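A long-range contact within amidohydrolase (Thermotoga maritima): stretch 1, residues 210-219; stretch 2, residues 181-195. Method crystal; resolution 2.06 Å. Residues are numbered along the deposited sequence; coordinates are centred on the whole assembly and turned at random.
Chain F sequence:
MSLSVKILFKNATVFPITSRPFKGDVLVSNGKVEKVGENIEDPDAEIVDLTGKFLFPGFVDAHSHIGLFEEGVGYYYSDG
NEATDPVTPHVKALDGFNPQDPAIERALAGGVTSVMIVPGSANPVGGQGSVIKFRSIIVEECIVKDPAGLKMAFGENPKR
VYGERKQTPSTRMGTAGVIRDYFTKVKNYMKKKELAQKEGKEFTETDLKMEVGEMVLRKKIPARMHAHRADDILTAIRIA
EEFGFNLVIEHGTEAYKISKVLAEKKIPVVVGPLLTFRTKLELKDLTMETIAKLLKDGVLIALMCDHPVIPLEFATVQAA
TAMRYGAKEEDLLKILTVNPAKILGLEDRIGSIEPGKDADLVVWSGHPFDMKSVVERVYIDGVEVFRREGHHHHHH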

# COMPACT_ATOMS: atom_id res chain seq x y z
N MSE F 210 -21.87 7.63 26.36
CA MSE F 210 -22.32 7.05 27.62
C MSE F 210 -23.77 7.42 27.93
O MSE F 210 -24.51 6.61 28.49
CB MSE F 210 -21.44 7.49 28.79
CG MSE F 210 -19.99 7.07 28.73
SE MSE F 210 -19.73 5.12 28.82
CE MSE F 210 -19.58 4.80 26.94
N GLU F 211 -24.17 8.65 27.58
CA GLU F 211 -25.53 9.12 27.85
C GLU F 211 -26.61 8.26 27.18
O GLU F 211 -27.59 7.92 27.81
CB GLU F 211 -25.69 10.61 27.48
CG GLU F 211 -24.99 11.56 28.45
CD GLU F 211 -25.72 11.70 29.79
OE1 GLU F 211 -25.08 11.93 30.83
OE2 GLU F 211 -26.96 11.58 29.80
N VAL F 212 -26.41 7.87 25.92
CA VAL F 212 -27.37 7.00 25.22
C VAL F 212 -27.40 5.61 25.83
O VAL F 212 -28.46 4.98 25.88
CB VAL F 212 -27.02 6.75 23.72
CG1 VAL F 212 -28.32 6.54 22.93
CG2 VAL F 212 -26.23 7.87 23.14
N GLY F 213 -26.23 5.11 26.22
CA GLY F 213 -26.15 3.78 26.85
C GLY F 213 -26.95 3.77 28.14
O GLY F 213 -27.65 2.80 28.45
N GLU F 214 -26.85 4.87 28.89
CA GLU F 214 -27.59 5.02 30.14
C GLU F 214 -29.10 4.99 29.87
O GLU F 214 -29.87 4.36 30.61
CB GLU F 214 -27.16 6.30 30.87
CG GLU F 214 -28.00 6.60 32.13
CD GLU F 214 -27.51 7.82 32.92
OE1 GLU F 214 -26.59 8.54 32.47
OE2 GLU F 214 -28.07 8.05 33.99
N MSE F 215 -29.52 5.66 28.79
CA MSE F 215 -30.93 5.63 28.39
C MSE F 215 -31.43 4.21 28.21
O MSE F 215 -32.50 3.86 28.71
CB MSE F 215 -31.17 6.42 27.11
CG MSE F 215 -31.17 7.91 27.32
SE MSE F 215 -31.67 8.77 25.64
CE MSE F 215 -29.89 9.41 25.01
N VAL F 216 -30.64 3.41 27.51
CA VAL F 216 -30.91 1.99 27.31
C VAL F 216 -30.94 1.22 28.63
O VAL F 216 -31.86 0.46 28.87
CB VAL F 216 -29.91 1.35 26.31
CG1 VAL F 216 -30.15 -0.19 26.21
CG2 VAL F 216 -30.05 1.98 24.94
N LEU F 217 -29.95 1.43 29.49
CA LEU F 217 -29.92 0.73 30.78
C LEU F 217 -31.04 1.13 31.73
O LEU F 217 -31.49 0.32 32.54
CB LEU F 217 -28.55 0.83 31.47
CG LEU F 217 -27.38 0.16 30.74
CD1 LEU F 217 -26.21 -0.02 31.70
CD2 LEU F 217 -27.78 -1.21 30.16
N ARG F 218 -31.50 2.37 31.61
CA ARG F 218 -32.65 2.85 32.39
C ARG F 218 -33.95 2.51 31.70
O ARG F 218 -35.00 2.94 32.13
CB ARG F 218 -32.57 4.36 32.62
CG ARG F 218 -31.53 4.80 33.63
CD ARG F 218 -31.61 6.31 33.88
NE ARG F 218 -30.50 6.74 34.73
CZ ARG F 218 -30.48 6.63 36.06
NH1 ARG F 218 -31.51 6.11 36.72
NH2 ARG F 218 -29.40 7.02 36.74
N LYS F 219 -33.86 1.74 30.61
CA LYS F 219 -35.03 1.29 29.84
C LYS F 219 -35.90 2.41 29.26
O LYS F 219 -37.08 2.20 28.99
CB LYS F 219 -35.90 0.32 30.65
CG LYS F 219 -35.17 -0.94 31.05
CD LYS F 219 -36.16 -1.92 31.65
CE LYS F 219 -35.49 -3.16 32.15
NZ LYS F 219 -36.49 -4.23 32.40
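Stretch 2, residues 181-195: DYFTKVKNYMKKKEL

Two helices of one chain cross here almost at right angles, in a contact with an apolar centre held at one end by a cluster of charged side chains. Stretch 2 is helical from Asp181 to Leu195 and runs on in both directions; stretch 1 is the last part of a helix that begins earlier in the chain and lasts to Leu217, with Arg218 the first residue to leave helical phi/psi. The axes approach to 9.0 Å with a signed crossing angle of -91°, so the helices diverge quickly, and the contact buries 802 Å², both sides summed, with four side chains seated as knobs in the partner's holes.

Gly213 illustrates the principle that a missing side chain can make room for a partner. An ideal CB there would lie 2.4 Å from Val186 CG2 and 2.6 Å from Tyr182 OH, both clashes. Val186 instead presses on the backbone, its CG1 3.4 Å from Gly213 C, and sits as a knob among Met210, Gly213, Glu214 and Leu217.

Stretch 1 also supplies knobs. Selenomethionine Met210 fits among Tyr182, Lys185, Val186 and Tyr189; its CB lies 3.4 Å from Tyr189 CG, over the ring face in a CH-pi contact, and its CE is 3.5 Å from Tyr182 CE1. One turn beyond Gly213, Leu217 packs CD2 against Phe183 CD1 at 3.6 Å and CD1 against Val186 CG1, also at 3.6 Å.

Polar groups complete the fit. Lys193 NZ forms salt bridges with Glu211 OE1 at 3.0 Å and Glu214 OE1 at 2.6 Å, tying successive turns of stretch 1 to a single amine, while Tyr189 OH donates a 2.6 Å hydrogen bond to Glu211 OE1. The other carboxylate oxygen of Glu214, OE2, accepts a hydrogen bond from Arg218 NE at 2.9 Å, so OE1 of Glu214 binds across the interface to Lys193 and OE2 binds within stretch 1 to Arg218, just past the helix end.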

# COMPACT_ATOMS: atom_id res chain seq x y z
N ASP F 181 -18.25 -4.69 26.61
CA ASP F 181 -17.31 -3.70 27.09
C ASP F 181 -18.03 -2.35 27.16
O ASP F 181 -17.90 -1.64 28.15
CB ASP F 181 -16.09 -3.66 26.16
CG ASP F 181 -15.09 -2.64 26.58
OD1 ASP F 181 -14.33 -2.91 27.53
OD2 ASP F 181 -15.05 -1.55 25.97
N TYR F 182 -18.79 -2.02 26.11
CA TYR F 182 -19.50 -0.75 26.04
C TYR F 182 -20.41 -0.57 27.25
O TYR F 182 -20.33 0.44 27.97
CB TYR F 182 -20.32 -0.65 24.74
CG TYR F 182 -21.28 0.54 24.71
CD1 TYR F 182 -20.79 1.85 24.76
CD2 TYR F 182 -22.66 0.35 24.66
CE1 TYR F 182 -21.64 2.93 24.74
CE2 TYR F 182 -23.54 1.45 24.61
CZ TYR F 182 -23.01 2.73 24.68
OH TYR F 182 -23.84 3.83 24.67
N PHE F 183 -21.27 -1.54 27.50
CA PHE F 183 -22.20 -1.40 28.62
C PHE F 183 -21.50 -1.46 29.99
O PHE F 183 -21.98 -0.83 30.94
CB PHE F 183 -23.38 -2.39 28.50
CG PHE F 183 -24.40 -1.96 27.47
CD1 PHE F 183 -25.20 -0.84 27.70
CD2 PHE F 183 -24.53 -2.64 26.26
CE1 PHE F 183 -26.13 -0.40 26.74
CE2 PHE F 183 -25.46 -2.22 25.30
CZ PHE F 183 -26.27 -1.10 25.55
N THR F 184 -20.38 -2.17 30.08
CA THR F 184 -19.61 -2.16 31.33
C THR F 184 -19.17 -0.71 31.64
O THR F 184 -19.27 -0.23 32.78
CB THR F 184 -18.37 -3.11 31.25
OG1 THR F 184 -18.81 -4.45 31.03
CG2 THR F 184 -17.55 -3.08 32.51
N LYS F 185 -18.73 -0.00 30.61
CA LYS F 185 -18.35 1.40 30.77
C LYS F 185 -19.54 2.31 31.09
O LYS F 185 -19.39 3.25 31.86
CB LYS F 185 -17.62 1.91 29.53
CG LYS F 185 -16.26 1.30 29.42
CD LYS F 185 -15.93 1.02 27.97
CE LYS F 185 -14.85 1.92 27.45
NZ LYS F 185 -13.93 1.18 26.49
N VAL F 186 -20.69 2.04 30.47
CA VAL F 186 -21.95 2.73 30.79
C VAL F 186 -22.29 2.60 32.29
O VAL F 186 -22.61 3.59 32.94
CB VAL F 186 -23.12 2.23 29.90
CG1 VAL F 186 -24.46 2.87 30.35
CG2 VAL F 186 -22.85 2.58 28.42
N LYS F 187 -22.20 1.39 32.82
CA LYS F 187 -22.37 1.17 34.26
C LYS F 187 -21.39 1.97 35.12
O LYS F 187 -21.80 2.56 36.11
CB LYS F 187 -22.33 -0.31 34.62
CG LYS F 187 -23.39 -1.12 33.86
CD LYS F 187 -24.06 -2.17 34.72
CE LYS F 187 -23.15 -3.32 35.04
NZ LYS F 187 -23.69 -4.13 36.17
N ASN F 188 -20.10 1.99 34.75
CA ASN F 188 -19.12 2.81 35.50
C ASN F 188 -19.53 4.28 35.52
O ASN F 188 -19.45 4.94 36.54
CB ASN F 188 -17.72 2.70 34.91
CG ASN F 188 -17.11 1.32 35.08
OD1 ASN F 188 -17.51 0.55 35.97
ND2 ASN F 188 -16.14 1.01 34.25
N TYR F 189 -19.95 4.76 34.36
CA TYR F 189 -20.37 6.15 34.14
C TYR F 189 -21.54 6.55 35.04
O TYR F 189 -21.54 7.63 35.63
CB TYR F 189 -20.78 6.27 32.69
CG TYR F 189 -21.28 7.60 32.22
CD1 TYR F 189 -22.64 7.81 31.99
CD2 TYR F 189 -20.39 8.64 31.93
CE1 TYR F 189 -23.12 9.06 31.50
CE2 TYR F 189 -20.85 9.87 31.45
CZ TYR F 189 -22.20 10.07 31.23
OH TYR F 189 -22.61 11.30 30.73
N MSE F 190 -22.53 5.68 35.12
CA MSE F 190 -23.65 5.87 36.02
C MSE F 190 -23.22 5.92 37.48
O MSE F 190 -23.68 6.78 38.23
CB MSE F 190 -24.71 4.80 35.79
CG MSE F 190 -25.36 4.91 34.41
SE MSE F 190 -26.58 3.44 33.98
CE MSE F 190 -28.06 3.91 35.20
N LYS F 191 -22.32 5.02 37.88
CA LYS F 191 -21.84 4.99 39.25
C LYS F 191 -21.05 6.26 39.58
O LYS F 191 -21.14 6.77 40.69
CB LYS F 191 -21.01 3.74 39.54
CG LYS F 191 -21.81 2.46 39.39
CD LYS F 191 -20.96 1.23 39.49
CE LYS F 191 -21.80 0.00 39.19
NZ LYS F 191 -20.96 -1.22 39.14
N LYS F 192 -20.29 6.76 38.60
CA LYS F 192 -19.59 8.04 38.79
C LYS F 192 -20.58 9.19 39.00
O LYS F 192 -20.36 10.04 39.86
CB LYS F 192 -18.66 8.35 37.62
CG LYS F 192 -17.40 7.50 37.59
CD LYS F 192 -16.58 7.81 36.35
CE LYS F 192 -15.50 6.77 36.10
NZ LYS F 192 -15.08 6.81 34.65
N LYS F 193 -21.67 9.18 38.24
CA LYS F 193 -22.73 10.19 38.37
C LYS F 193 -23.42 10.13 39.72
O LYS F 193 -23.75 11.16 40.31
CB LYS F 193 -23.79 10.01 37.30
CG LYS F 193 -23.49 10.70 36.00
CD LYS F 193 -24.45 10.19 34.97
CE LYS F 193 -24.83 11.24 34.00
NZ LYS F 193 -26.13 10.88 33.39
N GLU F 194 -23.65 8.91 40.21
CA GLU F 194 -24.30 8.74 41.50
C GLU F 194 -23.32 9.13 42.62
O GLU F 194 -23.73 9.75 43.60
CB GLU F 194 -24.90 7.33 41.64
CG GLU F 194 -26.28 7.18 40.91
CD GLU F 194 -26.71 5.72 40.62
OE1 GLU F 194 -27.25 5.46 39.51
OE2 GLU F 194 -26.52 4.83 41.49
N LEU F 195 -22.04 8.82 42.46
CA LEU F 195 -21.01 9.23 43.41
C LEU F 195 -20.84 10.76 43.46
O LEU F 195 -20.44 11.31 44.48
CB LEU F 195 -19.67 8.54 43.12
CG LEU F 195 -18.40 8.84 43.96
CD1 LEU F 195 -18.58 8.45 45.42
CD2 LEU F 195 -17.18 8.13 43.39